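Local coordinates for protein phosphoglycerate oxidoreductase (Rhizobium etli, PDB 4HY3) that probably reduces hydroxypyruvate or glyoxylate with NAD(P)H as a D-isomer specific 2-hydroxyacid dehydrogenase, at residues Y292-E295 and P296-D300; S212-E216 and N217-P221; V59-P63 and E64-G68; L42-S45 and D46-A50. All coordinates share one frame; numbering follows the deposited sequence.

Interaction 1. Residues Y292-E295 and P296-D300; sequences YPEE and PLPLD
The backbone N of Y292 donates to OE2 of E295 at 2.9 Å, a bond that folds the 292-295 segment back on itself. The donor nitrogen meets the oxygen on its anti side, 23° out of the carboxylate plane. With CG anti to its own carbonyl carbon (chi1 -65°) and the chain extended beyond, E295 brings its carboxylate back to the start of the turn; the two methylenes of a glutamate give the reach this needs. The peptide between E295 and P296 is cis, which draws their CA atoms to 2.8 Å and bends the chain sharply; proline is the residue that most readily accepts this form. The bend carries L297 back over the residues before it. Its CD1 lies 4.0 Å from CB of Y292 and 4.1 Å from CD of P293, while CD2 comes obliquely to the Y292 ring, 4.1 Å from CD1 of the tyrosine. A branched leucine suits this place because its two methyls serve different neighbours. L297 N is 3.2 Å from O of E294, but at an angle too poor for a hydrogen bond. On the exposed side, OE1 of E294 lies 3.7 Å from CD of P298, the two side chains crossing at about a right angle. Prolines have no N-H to offer, which fits a loop without strand pairing. The turn follows strand 286-289 and leads toward strand 309-311, where Y292 packs on F309 and R311. F156 and W163 of the second subunit cover the tyrosine, F156 coming from helix 151-158.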
ATOM      1  N   TYR A 292     -29.097 -18.060   3.124  1.00 41.76           N
ATOM      2  CA  TYR A 292     -29.652 -19.390   3.396  1.00 45.14           C
ATOM      3  C   TYR A 292     -30.674 -19.773   2.335  1.00 50.15           C
ATOM      4  O   TYR A 292     -31.235 -18.887   1.689  1.00 53.32           O
ATOM      5  CB  TYR A 292     -30.260 -19.430   4.798  1.00 42.33           C
ATOM      6  CG  TYR A 292     -29.198 -19.282   5.822  1.00 41.74           C
ATOM      7  CD1 TYR A 292     -28.529 -20.385   6.308  1.00 43.16           C
ATOM      8  CD2 TYR A 292     -28.808 -18.028   6.265  1.00 43.13           C
ATOM      9  CE1 TYR A 292     -27.505 -20.249   7.234  1.00 43.46           C
ATOM     10  CE2 TYR A 292     -27.786 -17.882   7.178  1.00 42.27           C
ATOM     11  CZ  TYR A 292     -27.141 -18.997   7.648  1.00 42.07           C
ATOM     12  OH  TYR A 292     -26.138 -18.855   8.550  1.00 46.73           O
ATOM     13  N   PRO A 293     -30.920 -21.085   2.149  1.00 52.60           N
ATOM     14  CA  PRO A 293     -31.800 -21.519   1.061  1.00 53.61           C
ATOM     15  C   PRO A 293     -33.215 -20.990   1.219  1.00 56.87           C
ATOM     16  O   PRO A 293     -33.930 -20.858   0.225  1.00 64.10           O
ATOM     17  CB  PRO A 293     -31.786 -23.043   1.171  1.00 53.23           C
ATOM     18  CG  PRO A 293     -31.458 -23.318   2.600  1.00 59.81           C
ATOM     19  CD  PRO A 293     -30.550 -22.201   3.041  1.00 56.71           C
ATOM     20  N   GLU A 294     -33.607 -20.678   2.453  1.00 56.28           N
ATOM     21  CA  GLU A 294     -34.899 -20.044   2.719  1.00 60.02           C
ATOM     22  C   GLU A 294     -34.802 -18.988   3.849  1.00 59.77           C
ATOM     23  O   GLU A 294     -34.142 -19.214   4.878  1.00 56.96           O
ATOM     24  CB  GLU A 294     -35.946 -21.107   3.028  1.00 60.58           C
ATOM     25  CG  GLU A 294     -37.373 -20.602   2.972  1.00 65.90           C
ATOM     26  CD  GLU A 294     -38.325 -21.514   3.721  1.00 70.49           C
ATOM     27  OE1 GLU A 294     -37.994 -22.711   3.907  1.00 66.26           O
ATOM     28  OE2 GLU A 294     -39.406 -21.029   4.125  1.00 71.60           O
ATOM     29  N   GLU A 295     -35.443 -17.834   3.646  1.00 55.32           N
ATOM     30  CA  GLU A 295     -35.268 -16.708   4.565  1.00 51.77           C
ATOM     31  C   GLU A 295     -36.556 -15.998   4.851  1.00 50.63           C
ATOM     32  O   GLU A 295     -37.086 -15.332   3.967  1.00 48.24           O
ATOM     33  CB  GLU A 295     -34.263 -15.704   4.025  1.00 52.56           C
ATOM     34  CG  GLU A 295     -32.857 -16.258   3.906  1.00 51.15           C
ATOM     35  CD  GLU A 295     -31.995 -15.422   3.008  1.00 50.02           C
ATOM     36  OE1 GLU A 295     -32.553 -14.510   2.352  1.00 53.77           O
ATOM     37  OE2 GLU A 295     -30.773 -15.676   2.961  1.00 46.74           O
ATOM     38  N   PRO A 296     -37.027 -16.091   6.111  1.00 52.93           N
ATOM     39  CA  PRO A 296     -36.238 -16.712   7.188  1.00 51.96           C
ATOM     40  C   PRO A 296     -36.317 -18.239   7.184  1.00 53.57           C
ATOM     41  O   PRO A 296     -37.224 -18.811   6.592  1.00 55.86           O
ATOM     42  CB  PRO A 296     -36.855 -16.130   8.460  1.00 50.75           C
ATOM     43  CG  PRO A 296     -38.270 -15.797   8.085  1.00 52.68           C
ATOM     44  CD  PRO A 296     -38.345 -15.624   6.586  1.00 52.49           C
ATOM     45  N   LEU A 297     -35.344 -18.872   7.826  1.00 55.40           N
ATOM     46  CA  LEU A 297     -35.238 -20.318   7.916  1.00 58.35           C
ATOM     47  C   LEU A 297     -36.241 -20.829   8.955  1.00 68.83           C
ATOM     48  O   LEU A 297     -36.427 -20.182   9.988  1.00 75.19           O
ATOM     49  CB  LEU A 297     -33.812 -20.653   8.358  1.00 55.42           C
ATOM     50  CG  LEU A 297     -33.070 -21.902   7.866  1.00 52.97           C
ATOM     51  CD1 LEU A 297     -32.966 -22.009   6.347  1.00 52.59           C
ATOM     52  CD2 LEU A 297     -31.687 -21.953   8.486  1.00 49.05           C
ATOM     53  N   PRO A 298     -36.909 -21.978   8.698  1.00 75.01           N
ATOM     54  CA  PRO A 298     -37.820 -22.459   9.742  1.00 74.97           C
ATOM     55  C   PRO A 298     -37.075 -22.662  11.052  1.00 75.26           C
ATOM     56  O   PRO A 298     -35.863 -22.901  11.039  1.00 74.85           O
ATOM     57  CB  PRO A 298     -38.344 -23.806   9.199  1.00 73.95           C
ATOM     58  CG  PRO A 298     -37.628 -24.066   7.927  1.00 72.27           C
ATOM     59  CD  PRO A 298     -37.008 -22.779   7.464  1.00 77.09           C
ATOM     60  N   LEU A 299     -37.793 -22.553  12.167  1.00 75.86           N
ATOM     61  CA  LEU A 299     -37.191 -22.643  13.506  1.00 76.45           C
ATOM     62  C   LEU A 299     -36.552 -24.020  13.798  1.00 77.56           C
ATOM     63  O   LEU A 299     -35.507 -24.095  14.454  1.00 72.00           O
ATOM     64  CB  LEU A 299     -38.227 -22.283  14.579  1.00 73.24           C
ATOM     65  CG  LEU A 299     -39.057 -21.014  14.341  1.00 74.26           C
ATOM     66  CD1 LEU A 299     -40.562 -21.309  14.301  1.00 69.77           C
ATOM     67  CD2 LEU A 299     -38.705 -19.928  15.353  1.00 69.29           C
ATOM     68  N   ASP A 300     -37.177 -25.092  13.299  1.00 78.33           N
ATOM     69  CA  ASP A 300     -36.710 -26.471  13.527  1.00 79.81           C
ATOM     70  C   ASP A 300     -35.422 -26.848  12.757  1.00 79.27           C
ATOM     71  O   ASP A 300     -34.739 -27.819  13.095  1.00 84.27           O
ATOM     72  CB  ASP A 300     -37.827 -27.467  13.178  1.00 81.88           C
ATOM     73  CG  ASP A 300     -37.889 -27.783  11.686  1.00 77.63           C
ATOM     74  OD1 ASP A 300     -38.337 -26.915  10.908  1.00 81.31           O
ATOM     75  OD2 ASP A 300     -37.486 -28.900  11.298  1.00 73.12           O
TER

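Interaction 2. Residues S212-E216 and N217-P221; sequences SMLEE and NGVEP
L214 O receives two N-H groups across the end of the helix, V219 N at 3.1 Å and N217 N at 3.0 Å, reaching it from opposite faces of the carbonyl plane. M213 O is also met twice: ND2 of N217 donates to it at 2.9 Å with an angle of 152°, from above the carbonyl plane, and N217 N adds a weak bond. E215 O takes a weak bond from G218 N at 3.3 Å. Carbonyls that the ending helix can no longer pair are thus supplied by the turn. Asparagine suits position 217 because its short amide can fold back on the last turn; an alanine here would probably leave M213 O with little more than the weak backbone bond. G218, at positive phi, takes a conformation that costs a residue without a side chain least. Beneath the polar turn, CD2 of L214 meets CG2 of V219 at 3.8 Å, and its CD1 reaches CB of P221 at 3.5 Å. V219 and L214 both pack on V204 of strand 201-205. With G218 as C-prime residue this is a Schellman motif, closing the helix of a beta-alpha-beta unit in a Rossmann-type NAD-binding domain.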
ATOM      1  N   SER A 212      -5.660  -9.910 -17.293  1.00 45.24           N
ATOM      2  CA  SER A 212      -4.979  -8.635 -17.089  1.00 46.80           C
ATOM      3  C   SER A 212      -5.610  -7.726 -16.029  1.00 48.97           C
ATOM      4  O   SER A 212      -4.922  -6.895 -15.434  1.00 47.77           O
ATOM      5  CB  SER A 212      -4.897  -7.839 -18.391  1.00 47.53           C
ATOM      6  OG  SER A 212      -5.212  -6.456 -18.175  1.00 43.15           O
HETATM    7  N   MSE A 213      -6.921  -7.823 -15.836  1.00 50.96           N
HETATM    8  CA  MSE A 213      -7.596  -6.887 -14.933  1.00 49.21           C
HETATM    9  C   MSE A 213      -7.506  -7.438 -13.541  1.00 43.95           C
HETATM   10  O   MSE A 213      -7.354  -6.686 -12.597  1.00 42.31           O
HETATM   11  CB  MSE A 213      -9.030  -6.629 -15.368  1.00 56.31           C
HETATM   12  CG  MSE A 213      -9.125  -6.259 -16.842  1.00 67.92           C
HETATM   13 SE   MSE A 213     -10.497  -4.865 -17.120  1.00 83.92          SE
HETATM   14  CE  MSE A 213      -9.543  -3.281 -16.424  1.00 72.31           C
ATOM     15  N   LEU A 214      -7.573  -8.755 -13.411  1.00 40.77           N
ATOM     16  CA  LEU A 214      -7.364  -9.407 -12.133  1.00 45.68           C
ATOM     17  C   LEU A 214      -5.964  -9.155 -11.592  1.00 48.39           C
ATOM     18  O   LEU A 214      -5.792  -8.745 -10.445  1.00 50.17           O
ATOM     19  CB  LEU A 214      -7.624 -10.914 -12.233  1.00 44.08           C
ATOM     20  CG  LEU A 214      -9.078 -11.382 -12.353  1.00 45.18           C
ATOM     21  CD1 LEU A 214      -9.097 -12.886 -12.517  1.00 47.97           C
ATOM     22  CD2 LEU A 214      -9.946 -10.987 -11.167  1.00 43.50           C
ATOM     23  N   GLU A 215      -4.966  -9.414 -12.425  1.00 51.98           N
ATOM     24  CA  GLU A 215      -3.572  -9.225 -12.037  1.00 55.33           C
ATOM     25  C   GLU A 215      -3.334  -7.809 -11.485  1.00 52.73           C
ATOM     26  O   GLU A 215      -2.600  -7.642 -10.517  1.00 52.85           O
ATOM     27  CB  GLU A 215      -2.625  -9.512 -13.219  1.00 57.79           C
ATOM     28  CG  GLU A 215      -2.415 -10.982 -13.590  1.00 60.51           C
ATOM     29  CD  GLU A 215      -1.762 -11.163 -14.971  1.00 66.06           C
ATOM     30  OE1 GLU A 215      -1.217 -10.172 -15.514  1.00 63.32           O
ATOM     31  OE2 GLU A 215      -1.783 -12.295 -15.523  1.00 66.11           O
ATOM     32  N   GLU A 216      -3.975  -6.810 -12.092  1.00 52.47           N
ATOM     33  CA  GLU A 216      -3.794  -5.399 -11.702  1.00 55.01           C
ATOM     34  C   GLU A 216      -4.641  -4.972 -10.496  1.00 51.00           C
ATOM     35  O   GLU A 216      -4.438  -3.893  -9.935  1.00 49.00           O
ATOM     36  CB  GLU A 216      -4.053  -4.480 -12.898  1.00 58.50           C
ATOM     37  CG  GLU A 216      -2.875  -4.448 -13.861  1.00 70.62           C
ATOM     38  CD  GLU A 216      -3.277  -4.347 -15.333  1.00 72.25           C
ATOM     39  OE1 GLU A 216      -4.494  -4.355 -15.641  1.00 78.58           O
ATOM     40  OE2 GLU A 216      -2.367  -4.264 -16.188  1.00 63.42           O
ATOM     41  N   ASN A 217      -5.590  -5.820 -10.116  1.00 47.79           N
ATOM     42  CA  ASN A 217      -6.352  -5.662  -8.884  1.00 47.41           C
ATOM     43  C   ASN A 217      -5.655  -6.354  -7.718  1.00 46.53           C
ATOM     44  O   ASN A 217      -6.260  -6.578  -6.677  1.00 48.45           O
ATOM     45  CB  ASN A 217      -7.739  -6.281  -9.060  1.00 48.38           C
ATOM     46  CG  ASN A 217      -8.778  -5.272  -9.489  1.00 53.30           C
ATOM     47  OD1 ASN A 217      -9.601  -4.844  -8.687  1.00 56.45           O
ATOM     48  ND2 ASN A 217      -8.747  -4.879 -10.761  1.00 58.39           N
ATOM     49  N   GLY A 218      -4.398  -6.730  -7.915  1.00 43.74           N
ATOM     50  CA  GLY A 218      -3.671  -7.539  -6.954  1.00 41.18           C
ATOM     51  C   GLY A 218      -4.185  -8.955  -6.698  1.00 39.70           C
ATOM     52  O   GLY A 218      -4.206  -9.400  -5.557  1.00 36.93           O
ATOM     53  N   VAL A 219      -4.584  -9.695  -7.721  1.00 39.31           N
ATOM     54  CA  VAL A 219      -4.954 -11.094  -7.454  1.00 42.95           C
ATOM     55  C   VAL A 219      -4.455 -12.046  -8.539  1.00 45.82           C
ATOM     56  O   VAL A 219      -4.109 -11.613  -9.648  1.00 45.54           O
ATOM     57  CB  VAL A 219      -6.482 -11.328  -7.215  1.00 39.53           C
ATOM     58  CG1 VAL A 219      -6.976 -10.607  -5.981  1.00 38.68           C
ATOM     59  CG2 VAL A 219      -7.305 -10.933  -8.434  1.00 41.15           C
ATOM     60  N   GLU A 220      -4.471 -13.339  -8.206  1.00 43.14           N
ATOM     61  CA  GLU A 220      -4.053 -14.396  -9.105  1.00 45.19           C
ATOM     62  C   GLU A 220      -5.254 -15.098  -9.771  1.00 44.78           C
ATOM     63  O   GLU A 220      -5.952 -15.904  -9.131  1.00 40.66           O
ATOM     64  CB  GLU A 220      -3.220 -15.397  -8.312  1.00 50.50           C
ATOM     65  CG  GLU A 220      -2.530 -16.469  -9.134  1.00 56.23           C
ATOM     66  CD  GLU A 220      -1.651 -17.344  -8.269  1.00 61.74           C
ATOM     67  OE1 GLU A 220      -1.062 -16.807  -7.300  1.00 69.41           O
ATOM     68  OE2 GLU A 220      -1.557 -18.561  -8.545  1.00 63.38           O
ATOM     69  N   PRO A 221      -5.492 -14.798 -11.065  1.00 43.94           N
ATOM     70  CA  PRO A 221      -6.575 -15.400 -11.845  1.00 41.90           C
ATOM     71  C   PRO A 221      -6.385 -16.883 -11.845  1.00 43.24           C
ATOM     72  O   PRO A 221      -5.267 -17.337 -12.057  1.00 50.10           O
ATOM     73  CB  PRO A 221      -6.342 -14.868 -13.258  1.00 43.91           C
ATOM     74  CG  PRO A 221      -4.958 -14.297 -13.272  1.00 43.51           C
ATOM     75  CD  PRO A 221      -4.678 -13.869 -11.868  1.00 43.76           C
TER

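Interaction 3. Residues V59-P63 and E64-G68; sequences VEADP and ENIAG
The carboxylate of D62 and the amide of N65 stand 73° apart and do not stack; OD1 of D62 instead meets CB of N65 at 3.6 Å. The other oxygen, OD2, takes a weak bond from E64 N at 3.2 Å, as in a loosely made Asx turn. D62 holds its CG anti to the backbone N (chi1 169°), which swings the carboxylate forward over the N-H groups that follow. The carboxylate of E64 is turned 85° from that of D62, with OE1 of E64 6.1 Å from OD2 of D62, so the like charges do not meet. N65 N donates to D62 O at 3.1 Å, giving a type I beta turn with P63 and E64 at its corners. Proline is apt at the first corner, since its ring already fixes the phi the turn needs. On the inner side I66 sends CD1 to 4.2 Å from CB of A61, a small residue that leaves room for the isoleucine. The turn follows strand 57-60, at one edge of its sheet within the chain, and leads toward helix 73-76; A61 and P63 lean on I32 and A34 of strand 30-34, and I66 packs on P84 and L86.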
ATOM      1  N   VAL A  59     -39.480  16.762  -6.904  1.00 24.15           N
ATOM      2  CA  VAL A  59     -40.907  16.432  -6.733  1.00 24.84           C
ATOM      3  C   VAL A  59     -41.094  14.949  -6.453  1.00 25.47           C
ATOM      4  O   VAL A  59     -40.769  14.084  -7.294  1.00 24.51           O
ATOM      5  CB  VAL A  59     -41.840  16.949  -7.892  1.00 24.22           C
ATOM      6  CG1 VAL A  59     -41.068  17.561  -9.034  1.00 24.57           C
ATOM      7  CG2 VAL A  59     -42.789  15.889  -8.403  1.00 22.98           C
ATOM      8  N   GLU A  60     -41.583  14.665  -5.248  1.00 26.59           N
ATOM      9  CA  GLU A  60     -42.008  13.300  -4.891  1.00 26.34           C
ATOM     10  C   GLU A  60     -43.225  12.909  -5.712  1.00 24.40           C
ATOM     11  O   GLU A  60     -44.088  13.729  -5.995  1.00 26.78           O
ATOM     12  CB  GLU A  60     -42.272  13.176  -3.401  1.00 26.66           C
ATOM     13  CG  GLU A  60     -41.069  12.626  -2.644  1.00 30.49           C
ATOM     14  CD  GLU A  60     -40.990  13.147  -1.222  1.00 32.56           C
ATOM     15  OE1 GLU A  60     -41.264  14.331  -1.039  1.00 36.32           O
ATOM     16  OE2 GLU A  60     -40.660  12.401  -0.279  1.00 33.55           O
ATOM     17  N   ALA A  61     -43.242  11.674  -6.152  1.00 22.28           N
ATOM     18  CA  ALA A  61     -44.180  11.210  -7.118  1.00 23.12           C
ATOM     19  C   ALA A  61     -44.438   9.750  -6.850  1.00 25.85           C
ATOM     20  O   ALA A  61     -43.625   9.050  -6.255  1.00 25.01           O
ATOM     21  CB  ALA A  61     -43.616  11.370  -8.504  1.00 22.68           C
ATOM     22  N   ASP A  62     -45.596   9.305  -7.306  1.00 30.68           N
ATOM     23  CA  ASP A  62     -46.079   7.965  -7.099  1.00 32.63           C
ATOM     24  C   ASP A  62     -45.460   7.120  -8.181  1.00 31.64           C
ATOM     25  O   ASP A  62     -45.663   7.381  -9.349  1.00 32.57           O
ATOM     26  CB  ASP A  62     -47.603   8.018  -7.222  1.00 37.71           C
ATOM     27  CG  ASP A  62     -48.271   6.654  -7.289  1.00 43.69           C
ATOM     28  OD1 ASP A  62     -49.494   6.668  -7.609  1.00 47.85           O
ATOM     29  OD2 ASP A  62     -47.626   5.595  -7.025  1.00 45.24           O
ATOM     30  N   PRO A  63     -44.679   6.106  -7.797  1.00 33.04           N
ATOM     31  CA  PRO A  63     -44.035   5.333  -8.866  1.00 34.11           C
ATOM     32  C   PRO A  63     -45.033   4.634  -9.824  1.00 39.36           C
ATOM     33  O   PRO A  63     -44.830   4.707 -11.054  1.00 43.70           O
ATOM     34  CB  PRO A  63     -43.126   4.353  -8.123  1.00 31.71           C
ATOM     35  CG  PRO A  63     -43.642   4.325  -6.717  1.00 31.88           C
ATOM     36  CD  PRO A  63     -44.322   5.631  -6.443  1.00 30.78           C
ATOM     37  N   GLU A  64     -46.114   4.021  -9.314  1.00 40.51           N
ATOM     38  CA  GLU A  64     -47.126   3.401 -10.213  1.00 41.59           C
ATOM     39  C   GLU A  64     -47.806   4.372 -11.186  1.00 40.14           C
ATOM     40  O   GLU A  64     -48.452   3.929 -12.140  1.00 43.83           O
ATOM     41  CB  GLU A  64     -48.222   2.621  -9.464  1.00 46.71           C
ATOM     42  CG  GLU A  64     -47.798   1.506  -8.508  1.00 53.93           C
ATOM     43  CD  GLU A  64     -46.724   0.554  -9.022  1.00 59.69           C
ATOM     44  OE1 GLU A  64     -46.374   0.581 -10.231  1.00 56.03           O
ATOM     45  OE2 GLU A  64     -46.224  -0.234  -8.179  1.00 66.78           O
ATOM     46  N   ASN A  65     -47.673   5.678 -10.957  1.00 38.44           N
ATOM     47  CA  ASN A  65     -48.293   6.670 -11.836  1.00 39.80           C
ATOM     48  C   ASN A  65     -47.381   7.861 -12.232  1.00 38.83           C
ATOM     49  O   ASN A  65     -47.705   9.011 -11.959  1.00 38.13           O
ATOM     50  CB  ASN A  65     -49.607   7.154 -11.199  1.00 44.90           C
ATOM     51  CG  ASN A  65     -50.348   8.181 -12.054  1.00 52.94           C
ATOM     52  OD1 ASN A  65     -50.879   9.185 -11.537  1.00 51.33           O
ATOM     53  ND2 ASN A  65     -50.387   7.940 -13.374  1.00 56.16           N
ATOM     54  N   ILE A  66     -46.249   7.595 -12.885  1.00 38.77           N
ATOM     55  CA  ILE A  66     -45.372   8.691 -13.322  1.00 39.19           C
ATOM     56  C   ILE A  66     -46.107   9.501 -14.364  1.00 42.21           C
ATOM     57  O   ILE A  66     -46.067  10.746 -14.348  1.00 44.70           O
ATOM     58  CB  ILE A  66     -44.000   8.233 -13.906  1.00 36.85           C
ATOM     59  CG1 ILE A  66     -43.041   7.781 -12.816  1.00 33.84           C
ATOM     60  CG2 ILE A  66     -43.292   9.375 -14.609  1.00 36.59           C
ATOM     61  CD1 ILE A  66     -43.062   8.620 -11.566  1.00 30.58           C
ATOM     62  N   ALA A  67     -46.794   8.793 -15.258  1.00 42.79           N
ATOM     63  CA  ALA A  67     -47.490   9.442 -16.360  1.00 42.07           C
ATOM     64  C   ALA A  67     -48.444  10.501 -15.838  1.00 41.49           C
ATOM     65  O   ALA A  67     -48.770  11.443 -16.550  1.00 40.33           O
ATOM     66  CB  ALA A  67     -48.222   8.409 -17.194  1.00 45.85           C
ATOM     67  N   GLY A  68     -48.852  10.347 -14.574  1.00 41.40           N
ATOM     68  CA  GLY A  68     -49.857  11.200 -13.955  1.00 39.19           C
ATOM     69  C   GLY A  68     -49.376  12.592 -13.645  1.00 40.79           C
ATOM     70  O   GLY A  68     -50.183  13.492 -13.425  1.00 43.44           O
TER

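Interaction 4. Residues L42-S45 and D46-A50; sequences LIFS and DEARA
D46 follows S45 directly and opens helix 46-55, with its CB against the serine carbonyl carbon. Its acidic side chain lies in the first turn, where a negative charge would probably suit the positive end of the helix. E47 N gives its proton to water 2 at 2.8 Å, and this water has a weak link to OG of S45, so a backbone N-H that no helix carbonyl could reach is still paired. A48 N donates straight to OG of S45, at 3.0 Å and 164°. The serine can receive it because its OG stands between its own backbone N and carbonyl carbon (chi1 75°), turned back toward the helix; an alanine in its place would probably leave A48 N without an acceptor and water 2 without one of its contacts. The methyl of A48 lies at the edge of the F44 ring, near its plane, 3.9 Å from CD1; a small residue fits close beside the aromatic ring. R49 N donates to S45 O, nearly in line with the carbonyl bond, the first regular bond of the helix. R49 CB packs 3.8 Å from CB of F44, and NE gives a proton to water 1 at 2.7 Å, which in turn donates to F44 O at 3.0 Å. The guanidinium is held further by a salt bridge to D41 and a bond to H53. F44 and A48 also face V330 and L331 of helix 320-338. This is a serine N-cap, restarting the helical path just after helix 40-43 ends.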
ATOM      1  N   LEU A  42     -34.289   7.612   3.943  1.00 20.64           N
ATOM      2  CA  LEU A  42     -33.302   6.537   4.120  1.00 22.31           C
ATOM      3  C   LEU A  42     -31.965   6.716   3.408  1.00 23.28           C
ATOM      4  O   LEU A  42     -30.909   6.316   3.951  1.00 25.76           O
ATOM      5  CB  LEU A  42     -33.882   5.160   3.700  1.00 24.42           C
ATOM      6  CG  LEU A  42     -32.988   3.891   3.815  1.00 23.27           C
ATOM      7  CD1 LEU A  42     -32.544   3.603   5.248  1.00 24.59           C
ATOM      8  CD2 LEU A  42     -33.639   2.666   3.215  1.00 22.02           C
ATOM      9  N   ILE A  43     -32.003   7.279   2.208  1.00 21.80           N
ATOM     10  CA  ILE A  43     -30.810   7.326   1.379  1.00 22.20           C
ATOM     11  C   ILE A  43     -30.046   8.668   1.395  1.00 22.90           C
ATOM     12  O   ILE A  43     -29.015   8.835   0.740  1.00 23.49           O
ATOM     13  CB  ILE A  43     -31.088   6.806  -0.051  1.00 22.40           C
ATOM     14  CG1 ILE A  43     -32.100   7.707  -0.813  1.00 23.14           C
ATOM     15  CG2 ILE A  43     -31.601   5.380   0.032  1.00 22.06           C
ATOM     16  CD1 ILE A  43     -32.046   7.644  -2.345  1.00 21.53           C
ATOM     17  N   PHE A  44     -30.500   9.614   2.195  1.00 22.90           N
ATOM     18  CA  PHE A  44     -29.812  10.901   2.229  1.00 20.91           C
ATOM     19  C   PHE A  44     -29.470  11.325   3.651  1.00 21.19           C
ATOM     20  O   PHE A  44     -30.379  11.538   4.454  1.00 24.20           O
ATOM     21  CB  PHE A  44     -30.700  11.947   1.547  1.00 19.46           C
ATOM     22  CG  PHE A  44     -30.640  11.891   0.051  1.00 18.81           C
ATOM     23  CD1 PHE A  44     -29.616  12.553  -0.658  1.00 18.41           C
ATOM     24  CD2 PHE A  44     -31.556  11.171  -0.660  1.00 18.24           C
ATOM     25  CE1 PHE A  44     -29.544  12.512  -2.043  1.00 17.21           C
ATOM     26  CE2 PHE A  44     -31.470  11.133  -2.056  1.00 17.83           C
ATOM     27  CZ  PHE A  44     -30.467  11.794  -2.742  1.00 16.16           C
ATOM     28  N   SER A  45     -28.193  11.447   3.996  1.00 19.06           N
ATOM     29  CA  SER A  45     -27.887  12.168   5.221  1.00 18.89           C
ATOM     30  C   SER A  45     -28.525  13.580   5.152  1.00 19.30           C
ATOM     31  O   SER A  45     -28.767  14.110   4.046  1.00 18.57           O
ATOM     32  CB  SER A  45     -26.390  12.343   5.363  1.00 18.55           C
ATOM     33  OG  SER A  45     -25.933  13.360   4.459  1.00 19.38           O
ATOM     34  N   ASP A  46     -28.760  14.181   6.318  1.00 20.01           N
ATOM     35  CA  ASP A  46     -29.071  15.618   6.450  1.00 22.10           C
ATOM     36  C   ASP A  46     -28.280  16.531   5.499  1.00 22.72           C
ATOM     37  O   ASP A  46     -28.885  17.167   4.595  1.00 21.64           O
ATOM     38  CB  ASP A  46     -28.875  16.104   7.885  1.00 22.67           C
ATOM     39  CG  ASP A  46     -29.878  15.482   8.863  1.00 24.98           C
ATOM     40  OD1 ASP A  46     -30.933  14.968   8.441  1.00 24.70           O
ATOM     41  OD2 ASP A  46     -29.610  15.500  10.091  1.00 29.37           O
ATOM     42  N   GLU A  47     -26.956  16.589   5.693  1.00 22.53           N
ATOM     43  CA  GLU A  47     -26.064  17.348   4.789  1.00 24.43           C
ATOM     44  C   GLU A  47     -26.336  17.103   3.292  1.00 23.40           C
ATOM     45  O   GLU A  47     -26.474  18.040   2.504  1.00 23.52           O
ATOM     46  CB  GLU A  47     -24.605  17.047   5.107  1.00 27.93           C
ATOM     47  CG  GLU A  47     -23.619  17.827   4.255  1.00 35.03           C
ATOM     48  CD  GLU A  47     -22.172  17.445   4.547  1.00 42.02           C
ATOM     49  OE1 GLU A  47     -21.829  16.243   4.401  1.00 44.90           O
ATOM     50  OE2 GLU A  47     -21.375  18.347   4.921  1.00 44.56           O
ATOM     51  N   ALA A  48     -26.412  15.835   2.912  1.00 21.81           N
ATOM     52  CA  ALA A  48     -26.741  15.464   1.548  1.00 20.87           C
ATOM     53  C   ALA A  48     -28.172  15.863   1.134  1.00 19.29           C
ATOM     54  O   ALA A  48     -28.394  16.296  -0.008  1.00 18.48           O
ATOM     55  CB  ALA A  48     -26.564  13.962   1.380  1.00 22.38           C
ATOM     56  N   ARG A  49     -29.136  15.698   2.040  1.00 16.58           N
ATOM     57  CA  ARG A  49     -30.509  16.062   1.714  1.00 15.71           C
ATOM     58  C   ARG A  49     -30.692  17.564   1.540  1.00 15.16           C
ATOM     59  O   ARG A  49     -31.425  18.022   0.647  1.00 14.68           O
ATOM     60  CB  ARG A  49     -31.514  15.502   2.744  1.00 15.79           C
ATOM     61  CG  ARG A  49     -32.937  15.909   2.459  1.00 15.54           C
ATOM     62  CD  ARG A  49     -33.527  15.061   1.346  1.00 16.04           C
ATOM     63  NE  ARG A  49     -34.206  14.049   2.122  1.00 17.31           N
ATOM     64  CZ  ARG A  49     -35.515  13.868   2.172  1.00 16.14           C
ATOM     65  NH1 ARG A  49     -36.332  14.570   1.383  1.00 15.37           N
ATOM     66  NH2 ARG A  49     -35.973  12.947   3.012  1.00 16.18           N
ATOM     67  N   ALA A  50     -30.026  18.329   2.393  1.00 15.11           N
ATOM     68  CA  ALA A  50     -30.000  19.772   2.236  1.00 15.01           C
ATOM     69  C   ALA A  50     -29.288  20.118   0.939  1.00 15.97           C
ATOM     70  O   ALA A  50     -29.821  20.891   0.137  1.00 17.47           O
ATOM     71  CB  ALA A  50     -29.342  20.436   3.414  1.00 14.43           C
TER
HETATM   72  O   HOH W   1     -33.234  12.557   4.171  1.00 18.42           O
HETATM   73  O   HOH W   2     -25.728  14.916   7.505  1.00 41.50           O

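From the N terminus the contacts come in the order 4, 3, 2, 1; each closes a short local turn, and none nests within or crosses another. Interaction 4 joins helix 40-43 to helix 46-55, and interaction 3 lies just beyond strand 57-60, which follows that helix; their nearest atoms are about 5 Å apart without touching. Both belong to the part of the chain built round the six-stranded mixed sheet. Interactions 2 and 1 lie in the NAD-binding family region, with its seven-stranded parallel sheet: residues 212-221 lead into one outermost strand, 292-300 approach the other, and their centres are 37 Å apart.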